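Local structure of helianthamide (Stichodactyla helianthus, 4X0N) at residues 23-27 with 38-42. The protein probably acts as a small, disulfide-rich, defensin-like inhibitor that binds pancreatic alpha-amylase. Sequence-based numbering, arbitrary orientation.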
ATOM      1  N   ASP B  23     -24.885  12.069  17.920  1.00 31.01           N
ATOM      2  CA  ASP B  23     -24.903  11.849  16.476  1.00 33.17           C
ATOM      3  C   ASP B  23     -23.711  11.018  16.004  1.00 31.03           C
ATOM      4  O   ASP B  23     -23.382  11.006  14.816  1.00 30.37           O
ATOM      5  CB  ASP B  23     -24.936  13.188  15.733  1.00 29.21           C
ATOM      6  CG  ASP B  23     -23.681  14.011  15.959  1.00 36.33           C
ATOM      7  OD1 ASP B  23     -23.055  13.862  17.030  1.00 33.40           O
ATOM      8  OD2 ASP B  23     -23.320  14.805  15.064  1.00 39.88           O
ATOM      9  N   GLU B  24     -23.069  10.325  16.938  1.00 27.90           N
ATOM     10  CA  GLU B  24     -21.917   9.496  16.613  1.00 24.56           C
ATOM     11  C   GLU B  24     -22.213   8.020  16.840  1.00 24.26           C
ATOM     12  O   GLU B  24     -23.123   7.661  17.589  1.00 29.99           O
ATOM     13  CB  GLU B  24     -20.701   9.911  17.443  1.00 24.80           C
ATOM     14  CG  GLU B  24     -20.055  11.216  17.006  1.00 27.00           C
ATOM     15  CD  GLU B  24     -18.904  11.624  17.907  1.00 25.08           C
ATOM     16  OE1 GLU B  24     -18.810  11.083  19.031  1.00 22.93           O
ATOM     17  OE2 GLU B  24     -18.092  12.481  17.493  1.00 21.29           O
ATOM     18  N   LYS B  25     -21.434   7.165  16.188  1.00 19.21           N
ATOM     19  CA  LYS B  25     -21.572   5.726  16.350  1.00 18.37           C
ATOM     20  C   LYS B  25     -20.344   5.184  17.067  1.00 16.97           C
ATOM     21  O   LYS B  25     -19.243   5.707  16.903  1.00 15.80           O
ATOM     22  CB  LYS B  25     -21.774   5.046  14.995  1.00 17.45           C
ATOM     23  CG  LYS B  25     -23.095   5.397  14.327  1.00 19.44           C
ATOM     24  CD  LYS B  25     -23.235   4.731  12.968  1.00 24.16           C
ATOM     25  CE  LYS B  25     -22.351   5.397  11.923  1.00 27.38           C
ATOM     26  NZ  LYS B  25     -22.757   6.805  11.644  1.00 30.60           N
ATOM     27  N   ALA B  26     -20.530   4.145  17.872  1.00 15.45           N
ATOM     28  CA  ALA B  26     -19.428   3.630  18.671  1.00 13.34           C
ATOM     29  C   ALA B  26     -18.867   2.310  18.156  1.00 14.96           C
ATOM     30  O   ALA B  26     -19.600   1.450  17.667  1.00 16.20           O
ATOM     31  CB  ALA B  26     -19.861   3.493  20.120  1.00 12.58           C
ATOM     32  N   MET B  27     -17.552   2.168  18.276  1.00 12.42           N
ATOM     33  CA  MET B  27     -16.878   0.907  18.020  1.00 13.57           C
ATOM     34  C   MET B  27     -16.004   0.524  19.213  1.00 16.39           C
ATOM     35  O   MET B  27     -14.996   1.178  19.492  1.00 17.59           O
ATOM     36  CB  MET B  27     -16.051   0.993  16.738  1.00 16.37           C
ATOM     37  CG  MET B  27     -15.509  -0.336  16.260  1.00 18.13           C
ATOM     38  SD  MET B  27     -16.771  -1.348  15.468  1.00 17.27           S
ATOM     39  CE  MET B  27     -17.202  -0.296  14.082  1.00 12.84           C
ATOM     40  N   CYS B  38     -14.285   3.954  19.978  1.00 16.94           N
ATOM     41  CA  CYS B  38     -14.011   4.756  18.793  1.00 14.26           C
ATOM     42  C   CYS B  38     -15.305   5.409  18.328  1.00 13.77           C
ATOM     43  O   CYS B  38     -16.272   4.728  17.996  1.00 12.77           O
ATOM     44  CB  CYS B  38     -13.416   3.893  17.681  1.00 19.43           C
ATOM     45  SG  CYS B  38     -13.113   4.779  16.131  1.00 15.03           S
ATOM     46  N   CYS B  39     -15.314   6.737  18.297  1.00 13.47           N
ATOM     47  CA  CYS B  39     -16.527   7.490  18.011  1.00 14.42           C
ATOM     48  C   CYS B  39     -16.436   8.125  16.632  1.00 14.42           C
ATOM     49  O   CYS B  39     -15.648   9.045  16.408  1.00 16.10           O
ATOM     50  CB  CYS B  39     -16.749   8.565  19.079  1.00 17.28           C
ATOM     51  SG  CYS B  39     -16.926   7.931  20.769  1.00 16.86           S
ATOM     52  N   TYR B  40     -17.248   7.630  15.707  1.00 15.12           N
ATOM     53  CA  TYR B  40     -17.123   8.023  14.314  1.00 16.31           C
ATOM     54  C   TYR B  40     -18.462   8.402  13.708  1.00 17.69           C
ATOM     55  O   TYR B  40     -19.516   8.189  14.307  1.00 20.66           O
ATOM     56  CB  TYR B  40     -16.515   6.874  13.507  1.00 16.20           C
ATOM     57  CG  TYR B  40     -17.358   5.612  13.490  1.00 13.50           C
ATOM     58  CD1 TYR B  40     -18.113   5.273  12.375  1.00 14.92           C
ATOM     59  CD2 TYR B  40     -17.397   4.758  14.586  1.00 15.51           C
ATOM     60  CE1 TYR B  40     -18.882   4.121  12.351  1.00 14.83           C
ATOM     61  CE2 TYR B  40     -18.166   3.605  14.573  1.00 14.61           C
ATOM     62  CZ  TYR B  40     -18.905   3.292  13.452  1.00 13.31           C
ATOM     63  OH  TYR B  40     -19.671   2.148  13.431  1.00 12.93           O
ATOM     64  N   LYS B  41     -18.404   8.974  12.511  1.00 18.00           N
ATOM     65  CA  LYS B  41     -19.571   9.127  11.662  1.00 20.82           C
ATOM     66  C   LYS B  41     -19.210   8.560  10.298  1.00 22.13           C
ATOM     67  O   LYS B  41     -18.087   8.742   9.826  1.00 25.72           O
ATOM     68  CB  LYS B  41     -19.949  10.602  11.518  1.00 23.34           C
ATOM     69  CG  LYS B  41     -20.026  11.365  12.828  1.00 26.91           C
ATOM     70  CD  LYS B  41     -20.363  12.827  12.585  1.00 35.23           C
ATOM     71  CE  LYS B  41     -20.285  13.644  13.870  1.00 43.30           C
ATOM     72  NZ  LYS B  41     -18.898  13.706  14.421  1.00 36.62           N
ATOM     73  N   THR B  42     -20.148   7.872   9.662  1.00 22.25           N
ATOM     74  CA  THR B  42     -19.922   7.431   8.295  1.00 25.17           C
ATOM     75  C   THR B  42     -20.397   8.522   7.350  1.00 25.58           C
ATOM     76  O   THR B  42     -21.418   9.162   7.601  1.00 28.59           O
ATOM     77  CB  THR B  42     -20.664   6.116   7.984  1.00 22.48           C
ATOM     78  OG1 THR B  42     -22.079   6.329   8.062  1.00 28.38           O
ATOM     79  CG2 THR B  42     -20.261   5.031   8.970  1.00 16.79           C
TER
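K25 and M27 pair with Y40 and C38 as the hydrogen-bonded pairs of an antiparallel hairpin, whose short strand axes approach to 4.8 Å, their N-to-C directions 149° apart, with A26 and C39 as the non-hydrogen-bonded pair between them. Each hydrogen-bonded pair is closed by two backbone bonds, K25 N to Y40 O (2.9 Å) being almost straight, and the CA-H groups of A26 and C39 add contacts to the carbonyl oxygens of C38 and K25.

On the face shared by K25, M27, C38 and Y40, the Y40 ring packs against both K25 and M27. Its CG sits between the backbone N and the carbonyl carbon (chi1 62°), which swings the ring back across the neighbouring strand. K25 CB lies over one ring face, off-centre toward the rim, in a CH-pi contact 4.0 Å from the centroid. The lysine chain bends at chi3, which brings K25 CE 3.6 Å from T42 CG2. Beyond the ring, M27 CE meets Y40 OH at 3.5 Å. A serine in place of Y40 would probably leave K25 CB without the ring face and open a gap beside the M27 methyl.

Past the strand end, K41 NZ reaches E24 OE2 in a long, weak salt bridge (3.4 Å); that carboxylate also pairs with K17, while its OE1 is hydrogen-bonded to A21 N.

Within the chain, strand 25-27 is outermost, and 37-40 lies inside the sheet, beside strand 12-17. C38 and C39, consecutive in the strand, point to opposite faces and form disulfides with C6 and C20. M27, C38 and Y40 pack on I8 of strand 6-9, and M27 and Y40 also meet an aromatic and an apolar side chain of the other protein chain.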